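Side-chain contacts in repressor protein C2 (Enterobacteria phage P22, PDB 2R1J), which binds the phage OR and OL operators through its N-terminal helix-turn-helix domain, blocking transcription of lytic genes and so maintaining lysogeny: residues E48-L53 / D62-G67; A22-M27 / S54-C59. One frame throughout, in Å; residues are numbered along the deposited sequence.

Interaction 1 of 2, residues E48-L53 / D62-G67; sequences ENLLAL and DYLLKG. With nucleotides of chain A.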
ATOM      1  N   GLU C  48       4.529   1.208  -0.751  1.00 21.66           N
ATOM      2  CA  GLU C  48       5.307   2.116   0.087  1.00 23.78           C
ATOM      3  C   GLU C  48       4.716   3.520   0.038  1.00 22.91           C
ATOM      4  O   GLU C  48       4.609   4.215   1.067  1.00 23.48           O
ATOM      5  CB  GLU C  48       6.762   2.149  -0.414  1.00 27.54           C
ATOM      6  CG  GLU C  48       7.641   3.240   0.201  1.00 33.99           C
ATOM      7  CD  GLU C  48       9.126   3.030  -0.095  1.00 38.98           C
ATOM      8  OE1 GLU C  48       9.434   2.241  -1.020  1.00 41.07           O
ATOM      9  OE2 GLU C  48       9.978   3.656   0.591  1.00 40.90           O
ATOM     10  N   ASN C  49       4.314   3.935  -1.156  1.00 20.46           N
ATOM     11  CA  ASN C  49       3.795   5.277  -1.306  1.00 19.34           C
ATOM     12  C   ASN C  49       2.426   5.460  -0.642  1.00 21.64           C
ATOM     13  O   ASN C  49       2.149   6.542  -0.097  1.00 21.54           O
ATOM     14  CB  ASN C  49       3.757   5.671  -2.778  1.00 21.19           C
ATOM     15  CG  ASN C  49       5.152   5.897  -3.356  1.00 21.04           C
ATOM     16  OD1 ASN C  49       6.122   6.157  -2.616  1.00 21.52           O
ATOM     17  ND2 ASN C  49       5.271   5.814  -4.677  1.00 21.53           N
ATOM     18  N   LEU C  50       1.566   4.445  -0.676  1.00 21.54           N
ATOM     19  CA  LEU C  50       0.274   4.592  -0.026  1.00 23.93           C
ATOM     20  C   LEU C  50       0.487   4.767   1.477  1.00 24.66           C
ATOM     21  O   LEU C  50      -0.172   5.603   2.109  1.00 25.90           O
ATOM     22  CB  LEU C  50      -0.639   3.380  -0.286  1.00 22.40           C
ATOM     23  CG  LEU C  50      -1.988   3.350   0.460  1.00 23.35           C
ATOM     24  CD1 LEU C  50      -2.892   4.513   0.063  1.00 24.09           C
ATOM     25  CD2 LEU C  50      -2.649   2.015   0.136  1.00 22.99           C
ATOM     26  N   LEU C  51       1.390   3.995   2.060  1.00 24.66           N
ATOM     27  CA  LEU C  51       1.617   4.134   3.496  1.00 27.00           C
ATOM     28  C   LEU C  51       2.175   5.522   3.821  1.00 27.58           C
ATOM     29  O   LEU C  51       1.707   6.180   4.760  1.00 27.92           O
ATOM     30  CB  LEU C  51       2.532   3.024   3.988  1.00 28.23           C
ATOM     31  CG  LEU C  51       1.753   1.814   4.522  1.00 30.43           C
ATOM     32  CD1 LEU C  51       1.103   2.224   5.861  1.00 32.68           C
ATOM     33  CD2 LEU C  51       0.669   1.365   3.562  1.00 31.94           C
ATOM     34  N   ALA C  52       3.140   6.001   3.039  1.00 26.47           N
ATOM     35  CA  ALA C  52       3.700   7.331   3.304  1.00 26.29           C
ATOM     36  C   ALA C  52       2.657   8.430   3.116  1.00 26.31           C
ATOM     37  O   ALA C  52       2.662   9.441   3.835  1.00 27.04           O
ATOM     38  CB  ALA C  52       4.929   7.583   2.395  1.00 25.62           C
ATOM     39  N   LEU C  53       1.768   8.233   2.148  1.00 25.16           N
ATOM     40  CA  LEU C  53       0.711   9.181   1.858  1.00 26.10           C
ATOM     41  C   LEU C  53      -0.281   9.240   3.037  1.00 27.51           C
ATOM     42  O   LEU C  53      -0.693  10.328   3.467  1.00 27.63           O
ATOM     43  CB  LEU C  53      -0.018   8.758   0.579  1.00 26.04           C
ATOM     44  CG  LEU C  53      -1.237   9.584   0.158  1.00 24.50           C
ATOM     45  CD1 LEU C  53      -0.800  11.008  -0.205  1.00 24.79           C
ATOM     46  CD2 LEU C  53      -1.917   8.912  -1.050  1.00 26.31           C
ATOM     47  N   ASP C  62      -6.589   2.471   4.720  1.00 32.66           N
ATOM     48  CA  ASP C  62      -7.923   1.933   4.487  1.00 34.22           C
ATOM     49  C   ASP C  62      -8.917   3.039   4.157  1.00 34.30           C
ATOM     50  O   ASP C  62      -9.767   2.873   3.288  1.00 34.33           O
ATOM     51  CB  ASP C  62      -8.378   1.191   5.725  1.00 36.68           C
ATOM     52  CG  ASP C  62      -7.376   0.149   6.152  1.00 39.11           C
ATOM     53  OD1 ASP C  62      -7.480  -0.982   5.631  1.00 39.47           O
ATOM     54  OD2 ASP C  62      -6.472   0.481   6.974  1.00 40.45           O
ATOM     55  N   TYR C  63      -8.822   4.168   4.858  1.00 33.53           N
ATOM     56  CA  TYR C  63      -9.735   5.262   4.566  1.00 32.67           C
ATOM     57  C   TYR C  63      -9.525   5.756   3.142  1.00 31.87           C
ATOM     58  O   TYR C  63     -10.481   5.978   2.409  1.00 31.58           O
ATOM     59  CB  TYR C  63      -9.547   6.426   5.554  1.00 33.71           C
ATOM     60  CG  TYR C  63     -10.263   7.681   5.101  1.00 34.89           C
ATOM     61  CD1 TYR C  63     -11.666   7.762   5.110  1.00 34.97           C
ATOM     62  CD2 TYR C  63      -9.551   8.751   4.578  1.00 34.30           C
ATOM     63  CE1 TYR C  63     -12.330   8.888   4.595  1.00 35.79           C
ATOM     64  CE2 TYR C  63     -10.199   9.870   4.063  1.00 34.86           C
ATOM     65  CZ  TYR C  63     -11.587   9.933   4.073  1.00 36.02           C
ATOM     66  OH  TYR C  63     -12.221  11.034   3.542  1.00 36.22           O
ATOM     67  N   LEU C  64      -8.271   5.947   2.739  1.00 30.47           N
ATOM     68  CA  LEU C  64      -8.013   6.405   1.381  1.00 30.04           C
ATOM     69  C   LEU C  64      -8.518   5.399   0.352  1.00 29.51           C
ATOM     70  O   LEU C  64      -9.193   5.763  -0.600  1.00 29.76           O
ATOM     71  CB  LEU C  64      -6.507   6.647   1.156  1.00 29.98           C
ATOM     72  CG  LEU C  64      -5.917   7.812   1.962  1.00 28.81           C
ATOM     73  CD1 LEU C  64      -4.417   7.938   1.697  1.00 28.82           C
ATOM     74  CD2 LEU C  64      -6.638   9.090   1.577  1.00 29.65           C
ATOM     75  N   LEU C  65      -8.199   4.130   0.560  1.00 31.32           N
ATOM     76  CA  LEU C  65      -8.597   3.085  -0.387  1.00 32.55           C
ATOM     77  C   LEU C  65     -10.095   2.840  -0.550  1.00 34.56           C
ATOM     78  O   LEU C  65     -10.593   2.757  -1.673  1.00 34.21           O
ATOM     79  CB  LEU C  65      -7.942   1.762  -0.005  1.00 31.44           C
ATOM     80  CG  LEU C  65      -6.462   1.549  -0.354  1.00 31.25           C
ATOM     81  CD1 LEU C  65      -5.960   0.245   0.301  1.00 31.39           C
ATOM     82  CD2 LEU C  65      -6.308   1.480  -1.884  1.00 30.04           C
ATOM     83  N   LYS C  66     -10.812   2.721   0.559  1.00 36.79           N
ATOM     84  CA  LYS C  66     -12.238   2.420   0.478  1.00 40.38           C
ATOM     85  C   LYS C  66     -13.160   3.407   1.186  1.00 41.63           C
ATOM     86  O   LYS C  66     -14.381   3.361   1.004  1.00 41.75           O
ATOM     87  CB  LYS C  66     -12.479   1.010   1.019  1.00 42.11           C
ATOM     88  CG  LYS C  66     -11.636  -0.048   0.305  1.00 44.04           C
ATOM     89  CD  LYS C  66     -11.760  -1.414   0.972  1.00 46.93           C
ATOM     90  CE  LYS C  66     -10.755  -2.410   0.398  1.00 47.41           C
ATOM     91  NZ  LYS C  66     -10.922  -2.627  -1.069  1.00 48.33           N
ATOM     92  N   GLY C  67     -12.575   4.293   1.984  1.00 42.86           N
ATOM     93  CA  GLY C  67     -13.356   5.279   2.708  1.00 44.47           C
ATOM     94  C   GLY C  67     -14.112   4.718   3.893  1.00 45.69           C
ATOM     95  O   GLY C  67     -13.582   3.926   4.675  1.00 46.02           O
TER
ATOM     96  P    DC A  13       3.209   5.239  -7.749  1.00 19.80           P
ATOM     97  OP1  DC A  13       3.143   4.986  -6.310  1.00 18.49           O
ATOM     98  OP2  DC A  13       2.402   6.315  -8.365  1.00 19.92           O
ATOM     99  O5'  DC A  13       4.722   5.608  -8.014  1.00 20.22           O
ATOM    100  C5'  DC A  13       5.098   6.889  -8.487  1.00 21.67           C
ATOM    101  C4'  DC A  13       6.288   6.749  -9.406  1.00 21.45           C
ATOM    102  O4'  DC A  13       5.818   6.117 -10.632  1.00 21.65           O
ATOM    103  C3'  DC A  13       6.826   8.113  -9.840  1.00 21.36           C
ATOM    104  O3'  DC A  13       7.940   8.534  -9.090  1.00 21.17           O
ATOM    105  C2'  DC A  13       7.183   7.947 -11.307  1.00 23.63           C
ATOM    106  C1'  DC A  13       6.521   6.649 -11.755  1.00 21.76           C
ATOM    107  N1   DC A  13       5.546   6.929 -12.831  1.00 21.83           N
ATOM    108  C2   DC A  13       6.013   6.982 -14.149  1.00 20.97           C
ATOM    109  O2   DC A  13       7.216   6.889 -14.338  1.00 21.56           O
ATOM    110  N3   DC A  13       5.143   7.165 -15.164  1.00 21.09           N
ATOM    111  C4   DC A  13       3.844   7.336 -14.912  1.00 19.87           C
ATOM    112  N4   DC A  13       3.010   7.475 -15.958  1.00 20.67           N
ATOM    113  C5   DC A  13       3.339   7.351 -13.575  1.00 20.04           C
ATOM    114  C6   DC A  13       4.216   7.129 -12.572  1.00 21.11           C
TER

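Interaction 2 of 2, residues A22-M27 / S54-C59; sequences AALGKM and SKALQC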
ATOM      1  N   ALA C  22       2.936  19.856  -4.755  1.00 28.17           N
ATOM      2  CA  ALA C  22       4.381  19.727  -4.641  1.00 28.40           C
ATOM      3  C   ALA C  22       4.800  19.537  -3.183  1.00 29.42           C
ATOM      4  O   ALA C  22       5.749  18.791  -2.888  1.00 29.45           O
ATOM      5  CB  ALA C  22       5.082  20.936  -5.241  1.00 30.80           C
ATOM      6  N   ALA C  23       4.108  20.198  -2.258  1.00 27.98           N
ATOM      7  CA  ALA C  23       4.461  20.067  -0.851  1.00 28.21           C
ATOM      8  C   ALA C  23       4.105  18.679  -0.338  1.00 28.03           C
ATOM      9  O   ALA C  23       4.854  18.091   0.446  1.00 28.50           O
ATOM     10  CB  ALA C  23       3.746  21.152  -0.004  1.00 29.67           C
ATOM     11  N   LEU C  24       2.958  18.157  -0.756  1.00 26.80           N
ATOM     12  CA  LEU C  24       2.582  16.808  -0.323  1.00 27.61           C
ATOM     13  C   LEU C  24       3.585  15.808  -0.940  1.00 27.13           C
ATOM     14  O   LEU C  24       4.028  14.870  -0.278  1.00 27.01           O
ATOM     15  CB  LEU C  24       1.153  16.470  -0.782  1.00 27.65           C
ATOM     16  CG  LEU C  24       0.646  15.064  -0.400  1.00 27.27           C
ATOM     17  CD1 LEU C  24       0.687  14.859   1.108  1.00 27.39           C
ATOM     18  CD2 LEU C  24      -0.769  14.897  -0.909  1.00 27.84           C
ATOM     19  N   GLY C  25       3.946  16.029  -2.198  1.00 27.68           N
ATOM     20  CA  GLY C  25       4.904  15.141  -2.850  1.00 28.58           C
ATOM     21  C   GLY C  25       6.213  15.065  -2.073  1.00 28.29           C
ATOM     22  O   GLY C  25       6.780  13.979  -1.869  1.00 27.72           O
ATOM     23  N   LYS C  26       6.688  16.217  -1.606  1.00 28.89           N
ATOM     24  CA  LYS C  26       7.930  16.263  -0.840  1.00 30.73           C
ATOM     25  C   LYS C  26       7.803  15.447   0.443  1.00 30.49           C
ATOM     26  O   LYS C  26       8.734  14.747   0.850  1.00 31.28           O
ATOM     27  CB  LYS C  26       8.281  17.722  -0.489  1.00 33.53           C
ATOM     28  CG  LYS C  26       9.597  17.885   0.258  1.00 38.36           C
ATOM     29  CD  LYS C  26      10.784  17.585  -0.631  1.00 42.35           C
ATOM     30  CE  LYS C  26      12.074  17.499   0.188  1.00 44.51           C
ATOM     31  NZ  LYS C  26      13.230  17.066  -0.655  1.00 46.45           N
ATOM     32  N   MET C  27       6.643  15.538   1.084  1.00 29.61           N
ATOM     33  CA  MET C  27       6.376  14.800   2.309  1.00 31.05           C
ATOM     34  C   MET C  27       6.348  13.279   2.089  1.00 30.47           C
ATOM     35  O   MET C  27       6.819  12.515   2.930  1.00 32.37           O
ATOM     36  CB  MET C  27       5.032  15.229   2.893  1.00 33.14           C
ATOM     37  CG  MET C  27       4.971  16.652   3.459  1.00 34.44           C
ATOM     38  SD  MET C  27       3.232  17.042   3.918  1.00 36.73           S
ATOM     39  CE  MET C  27       3.181  16.251   5.520  1.00 37.29           C
ATOM     40  N   SER C  54      -0.645   8.079   3.561  1.00 27.96           N
ATOM     41  CA  SER C  54      -1.586   8.023   4.678  1.00 30.13           C
ATOM     42  C   SER C  54      -1.002   8.783   5.880  1.00 30.95           C
ATOM     43  O   SER C  54      -1.731   9.476   6.589  1.00 33.47           O
ATOM     44  CB  SER C  54      -1.886   6.571   5.052  1.00 32.23           C
ATOM     45  OG  SER C  54      -0.745   5.921   5.575  1.00 34.23           O
ATOM     46  N   LYS C  55       0.298   8.659   6.109  1.00 31.28           N
ATOM     47  CA  LYS C  55       0.917   9.372   7.232  1.00 31.68           C
ATOM     48  C   LYS C  55       0.908  10.884   6.973  1.00 31.91           C
ATOM     49  O   LYS C  55       0.524  11.670   7.851  1.00 32.29           O
ATOM     50  CB  LYS C  55       2.339   8.874   7.465  1.00 33.51           C
ATOM     51  CG  LYS C  55       2.359   7.473   8.010  1.00 36.23           C
ATOM     52  CD  LYS C  55       3.750   6.926   8.124  1.00 38.93           C
ATOM     53  CE  LYS C  55       3.686   5.514   8.683  1.00 41.30           C
ATOM     54  NZ  LYS C  55       2.731   4.656   7.896  1.00 42.21           N
ATOM     55  N   ALA C  56       1.304  11.297   5.777  1.00 30.03           N
ATOM     56  CA  ALA C  56       1.314  12.725   5.436  1.00 30.55           C
ATOM     57  C   ALA C  56      -0.070  13.358   5.546  1.00 31.47           C
ATOM     58  O   ALA C  56      -0.193  14.521   5.947  1.00 31.78           O
ATOM     59  CB  ALA C  56       1.868  12.929   4.015  1.00 31.73           C
ATOM     60  N   LEU C  57      -1.111  12.603   5.207  1.00 30.93           N
ATOM     61  CA  LEU C  57      -2.479  13.120   5.263  1.00 32.12           C
ATOM     62  C   LEU C  57      -3.167  12.842   6.595  1.00 33.24           C
ATOM     63  O   LEU C  57      -4.335  13.144   6.755  1.00 34.63           O
ATOM     64  CB  LEU C  57      -3.325  12.545   4.129  1.00 31.32           C
ATOM     65  CG  LEU C  57      -2.863  12.876   2.705  1.00 29.92           C
ATOM     66  CD1 LEU C  57      -3.807  12.213   1.685  1.00 30.84           C
ATOM     67  CD2 LEU C  57      -2.845  14.389   2.507  1.00 30.85           C
ATOM     68  N   GLN C  58      -2.445  12.229   7.522  1.00 34.58           N
ATOM     69  CA  GLN C  58      -2.965  11.937   8.860  1.00 37.01           C
ATOM     70  C   GLN C  58      -4.207  11.050   8.891  1.00 37.95           C
ATOM     71  O   GLN C  58      -5.159  11.316   9.621  1.00 38.28           O
ATOM     72  CB  GLN C  58      -3.245  13.262   9.587  1.00 38.04           C
ATOM     73  CG  GLN C  58      -2.080  14.223   9.485  1.00 39.65           C
ATOM     74  CD  GLN C  58      -2.331  15.564  10.152  1.00 41.66           C
ATOM     75  OE1 GLN C  58      -1.497  16.462  10.073  1.00 42.25           O
ATOM     76  NE2 GLN C  58      -3.474  15.702  10.815  1.00 42.47           N
ATOM     77  N   CYS C  59      -4.200   9.977   8.110  1.00 37.15           N
ATOM     78  CA  CYS C  59      -5.339   9.084   8.097  1.00 36.53           C
ATOM     79  C   CYS C  59      -4.864   7.664   7.828  1.00 36.67           C
ATOM     80  O   CYS C  59      -3.672   7.426   7.655  1.00 37.89           O
ATOM     81  CB  CYS C  59      -6.335   9.521   7.028  1.00 36.41           C
ATOM     82  SG  CYS C  59      -5.683   9.469   5.329  1.00 37.86           S
TER

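Interaction 1 of 2, residues E48-L53 / D62-G67
Asn49 ND2 donates to the phosphate oxygen OP1 of DC13 of chain A over 2.8 Å, and at 171° the N-H points almost straight at its acceptor. This anchors helix 47-56 to the backbone of the operator DNA: the amide grips the sugar-phosphate backbone of DC13 and makes no base contact with that nucleotide. The backbone N of Asn49 is hydrogen-bonded to Asn46 OD1, which ties the residue's own backbone at the start of the helix.

Another face of the helix meets helix 61-66 through leucine side chains, mainly their methyls; the axes of the segments 48-53 and 62-66 pass 10.5 Å apart, at 114°. Leu64 CD1 lies against both Leu53 and Leu50, which are one helical turn apart, 3.8 Å from Leu53 CD2 and 4.1 Å from Leu50 CD1. The Leu64 side chain slants across that of Leu53 and runs past that of Leu50 in the opposite direction. Leu50 turns its other methyl to the next residue, with CD2 lying 3.8 Å from Leu65 CD1. Both Leu50 and Leu53 hold CG anti to the backbone N, which carries their branches out toward the partner helix.

Ile10 of helix 6-17 touches both Leu53 and Leu64, extending this packing to the first helix of the chain, while Leu51 of the second subunit packs on Leu65. Methyl contacts of this kind impose little direction, so the helix pairing rests on shape and burial, whereas the amide-phosphate bond on the same helix is strongly directional.

Interaction 2 of 2, residues A22-M27 / S54-C59
Leu24, on the first helix of the helix-turn-helix motif, meets the C-terminal end of helix 47-56 in the all-helical domain of the Cro/C1 family. Its CD1 touches two partners, 3.7 Å from Ala56 CB and 3.8 Å from Leu57 CD2. The second branch also reaches Leu57, CD2 to CD2 at 4.0 Å, and the two leucine side chains cross at about a right angle. With chi1 at 179°, CG of Leu24 lies beside its own carbonyl carbon, a setting that brings both methyls to the partner.

One turn later Met27 closes over the small alanine at the more exposed margin. The bend at chi3 (82°) folds its terminal methyl back, and CE comes to 3.9 Å from Ala56 CB.

A next shell of side chains packs round these groups. Leu24 also packs on Ile35 of helix 32-39, the other helix of the motif, and on Ile19, which touches Met27 as well; Arg13 of helix 6-17 lies against Leu57. Helix 47-56 ends just here in a Schellman motif, where Gln58 takes up positive phi and the chain turns away toward helix 61-66. Two backbone bonds tie that turn: Gln58 N reaches Lys55 O at 3.0 Å, and Cys59 N closes on Ser54 O at 2.9 Å.

Overall arrangement
Helix 47-56 serves both interactions, giving its earlier turns to helix 61-66 in interaction 1 and its C-terminal end to helix 21-28 in interaction 2. Their segments alternate along the chain, and their centres lie 11 Å apart. The two meet in a shared core, where Leu53 CD1 packs 4.0 Å from Leu24 CD2 and Leu64 CG lies 3.8 Å from Cys59 SG. Interaction 1 is the more deeply buried, built from leucines; interaction 2 is partly open, with Ala56 at its centre and Met27 at its exposed edge. Polar chemistry sits around them: a phosphate bond at Asn49, and a salt bridge between Asp62 and Lys55 of the second subunit.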